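Long-range contact in probable ss-1,3-N-acetylglucosaminyltransferase (PDB 6H21), which is probably a glycosyltransferase, built on a GT-A-type family 2 domain and modelled here with manganese and uridine-diphosphate-N-acetylglucosamine: residues D122-Y126 with I215-Y221. Residue numbers count along the deposited sequence, not the author numbering.
Sequences DLYNY and IKTDYEY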
loop_
_atom_site.group_PDB
_atom_site.type_symbol
_atom_site.label_atom_id
_atom_site.label_comp_id
_atom_site.label_asym_id
_atom_site.label_seq_id
_atom_site.Cartn_x
_atom_site.Cartn_y
_atom_site.Cartn_z
ATOM N N ASP C 122 -11.112 -7.866 51.309
ATOM C CA ASP C 122 -10.764 -6.529 50.823
ATOM C C ASP C 122 -11.619 -6.131 49.614
ATOM O O ASP C 122 -12.085 -4.999 49.558
ATOM C CB ASP C 122 -9.297 -6.439 50.428
ATOM C CG ASP C 122 -8.364 -6.318 51.614
ATOM O OD1 ASP C 122 -8.827 -6.573 52.775
ATOM O OD2 ASP C 122 -7.182 -5.965 51.365
ATOM N N LEU C 123 -11.802 -7.049 48.657
ATOM C CA LEU C 123 -12.586 -6.742 47.453
ATOM C C LEU C 123 -14.059 -6.539 47.832
ATOM O O LEU C 123 -14.678 -5.591 47.370
ATOM C CB LEU C 123 -12.426 -7.851 46.408
ATOM C CG LEU C 123 -11.303 -7.637 45.393
ATOM C CD1 LEU C 123 -10.012 -7.212 46.058
ATOM C CD2 LEU C 123 -11.081 -8.889 44.553
ATOM N N TYR C 124 -14.600 -7.430 48.667
ATOM C CA TYR C 124 -15.986 -7.315 49.114
ATOM C C TYR C 124 -16.196 -5.997 49.873
ATOM O O TYR C 124 -17.167 -5.300 49.618
ATOM C CB TYR C 124 -16.435 -8.470 50.017
ATOM C CG TYR C 124 -17.826 -8.258 50.571
ATOM C CD1 TYR C 124 -18.952 -8.617 49.849
ATOM C CD2 TYR C 124 -18.023 -7.639 51.799
ATOM C CE1 TYR C 124 -20.232 -8.384 50.333
ATOM C CE2 TYR C 124 -19.295 -7.405 52.300
ATOM C CZ TYR C 124 -20.407 -7.773 51.562
ATOM O OH TYR C 124 -21.675 -7.545 52.040
ATOM N N ASN C 125 -15.319 -5.693 50.837
ATOM C CA ASN C 125 -15.458 -4.463 51.663
ATOM C C ASN C 125 -15.446 -3.222 50.752
ATOM O O ASN C 125 -16.273 -2.321 50.911
ATOM C CB ASN C 125 -14.386 -4.364 52.756
ATOM C CG ASN C 125 -14.608 -5.314 53.916
ATOM O OD1 ASN C 125 -15.727 -5.756 54.173
ATOM N ND2 ASN C 125 -13.542 -5.638 54.626
ATOM N N TYR C 126 -14.514 -3.187 49.792
ATOM C CA TYR C 126 -14.351 -2.038 48.893
ATOM C C TYR C 126 -15.585 -1.896 47.985
ATOM O O TYR C 126 -16.073 -0.800 47.746
ATOM C CB TYR C 126 -13.046 -2.181 48.109
ATOM C CG TYR C 126 -12.585 -0.928 47.409
ATOM C CD1 TYR C 126 -12.233 0.205 48.125
ATOM C CD2 TYR C 126 -12.480 -0.879 46.032
ATOM C CE1 TYR C 126 -11.801 1.359 47.490
ATOM C CE2 TYR C 126 -12.049 0.265 45.380
ATOM C CZ TYR C 126 -11.704 1.390 46.111
ATOM O OH TYR C 126 -11.293 2.517 45.460
ATOM N N ILE C 215 -11.651 -0.701 41.362
ATOM C CA ILE C 215 -10.341 -1.293 41.118
ATOM C C ILE C 215 -9.541 -1.207 42.414
ATOM O O ILE C 215 -9.327 -0.102 42.945
ATOM C CB ILE C 215 -9.604 -0.573 39.968
ATOM C CG1 ILE C 215 -10.359 -0.691 38.638
ATOM C CG2 ILE C 215 -8.166 -1.066 39.847
ATOM C CD1 ILE C 215 -10.003 0.373 37.634
ATOM N N LYS C 216 -9.067 -2.372 42.875
ATOM C CA LYS C 216 -8.369 -2.498 44.144
ATOM C C LYS C 216 -6.956 -3.038 43.867
ATOM O O LYS C 216 -6.805 -4.030 43.169
ATOM C CB LYS C 216 -9.245 -3.358 45.066
ATOM C CG LYS C 216 -8.874 -3.363 46.535
ATOM C CD LYS C 216 -9.200 -2.092 47.276
ATOM C CE LYS C 216 -9.308 -2.292 48.775
ATOM N NZ LYS C 216 -7.971 -2.347 49.414
ATOM N N THR C 217 -5.933 -2.371 44.418
ATOM C CA THR C 217 -4.536 -2.533 43.979
ATOM C C THR C 217 -3.548 -2.721 45.146
ATOM O O THR C 217 -2.337 -2.762 44.913
ATOM C CB THR C 217 -4.101 -1.314 43.153
ATOM O OG1 THR C 217 -4.113 -0.150 43.985
ATOM C CG2 THR C 217 -4.978 -1.066 41.945
ATOM N N ASP C 218 -4.039 -2.837 46.385
ATOM C CA ASP C 218 -3.174 -2.817 47.575
ATOM C C ASP C 218 -2.252 -4.046 47.599
ATOM O O ASP C 218 -1.101 -3.946 48.014
ATOM C CB ASP C 218 -3.995 -2.759 48.865
ATOM C CG ASP C 218 -4.780 -1.469 49.018
ATOM O OD1 ASP C 218 -5.743 -1.272 48.239
ATOM O OD2 ASP C 218 -4.415 -0.667 49.907
ATOM N N TYR C 219 -2.773 -5.198 47.152
ATOM C CA TYR C 219 -1.996 -6.442 47.031
ATOM C C TYR C 219 -2.209 -7.032 45.637
ATOM O O TYR C 219 -3.095 -6.592 44.891
ATOM C CB TYR C 219 -2.421 -7.454 48.098
ATOM C CG TYR C 219 -2.284 -6.948 49.512
ATOM C CD1 TYR C 219 -3.291 -6.194 50.087
ATOM C CD2 TYR C 219 -1.142 -7.187 50.260
ATOM C CE1 TYR C 219 -3.175 -5.695 51.372
ATOM C CE2 TYR C 219 -1.004 -6.690 51.549
ATOM C CZ TYR C 219 -2.025 -5.936 52.100
ATOM O OH TYR C 219 -1.944 -5.432 53.359
ATOM N N GLU C 220 -1.391 -8.026 45.283
ATOM C CA GLU C 220 -1.696 -8.865 44.132
ATOM C C GLU C 220 -2.698 -9.930 44.601
ATOM O O GLU C 220 -2.310 -10.965 45.148
ATOM C CB GLU C 220 -0.415 -9.461 43.540
ATOM C CG GLU C 220 0.534 -8.421 42.951
ATOM C CD GLU C 220 1.761 -9.008 42.265
ATOM O OE1 GLU C 220 2.052 -10.199 42.467
ATOM O OE2 GLU C 220 2.423 -8.273 41.525
ATOM N N TYR C 221 -3.987 -9.641 44.410
ATOM C CA TYR C 221 -5.069 -10.372 45.055
ATOM C C TYR C 221 -5.354 -11.703 44.349
ATOM O O TYR C 221 -5.827 -12.637 44.986
ATOM C CB TYR C 221 -6.350 -9.539 45.062
ATOM C CG TYR C 221 -6.363 -8.402 46.051
ATOM C CD1 TYR C 221 -6.401 -8.653 47.414
ATOM C CD2 TYR C 221 -6.357 -7.081 45.627
ATOM C CE1 TYR C 221 -6.443 -7.617 48.333
ATOM C CE2 TYR C 221 -6.390 -6.033 46.535
ATOM C CZ TYR C 221 -6.434 -6.305 47.891
ATOM O OH TYR C 221 -6.466 -5.292 48.801
#
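Between residues 122-126 of helix 119-129 and residues 215-221, the one hydrogen bond runs from Tyr221 OH to Asp122 OD2 (2.7 Å). The other carboxylate oxygen, Asp122 OD1, is held by a salt bridge to Arg118, just before the helix starts, so both oxygens are satisfied. Lys216 NZ lies 4.2 Å from Asp122 OD2, too far for a salt bridge; it pairs instead with Asp218 OD1 at 2.7 Å, an oxygen that also accepts from Asn157. Lys216 NZ further donates a weak bond to Tyr221 OH (3.4 Å). On its way there the lysine chain crosses the Tyr126 ring, Lys216 CD lying 3.8 Å from the Tyr126 ring centroid in a CH-pi contact. A second CH-pi contact sets Leu123 CD1 over the Tyr221 face, 3.7 Å from its centroid. Backbone bonds from Lys216 and Tyr221 to strand 134-142 anchor both ends of the loop. The helix that follows the putative DxD motif packs on the end of strand 213-216 and on the loop leading to strand 222-225, within the mixed alpha/beta GT-A fold.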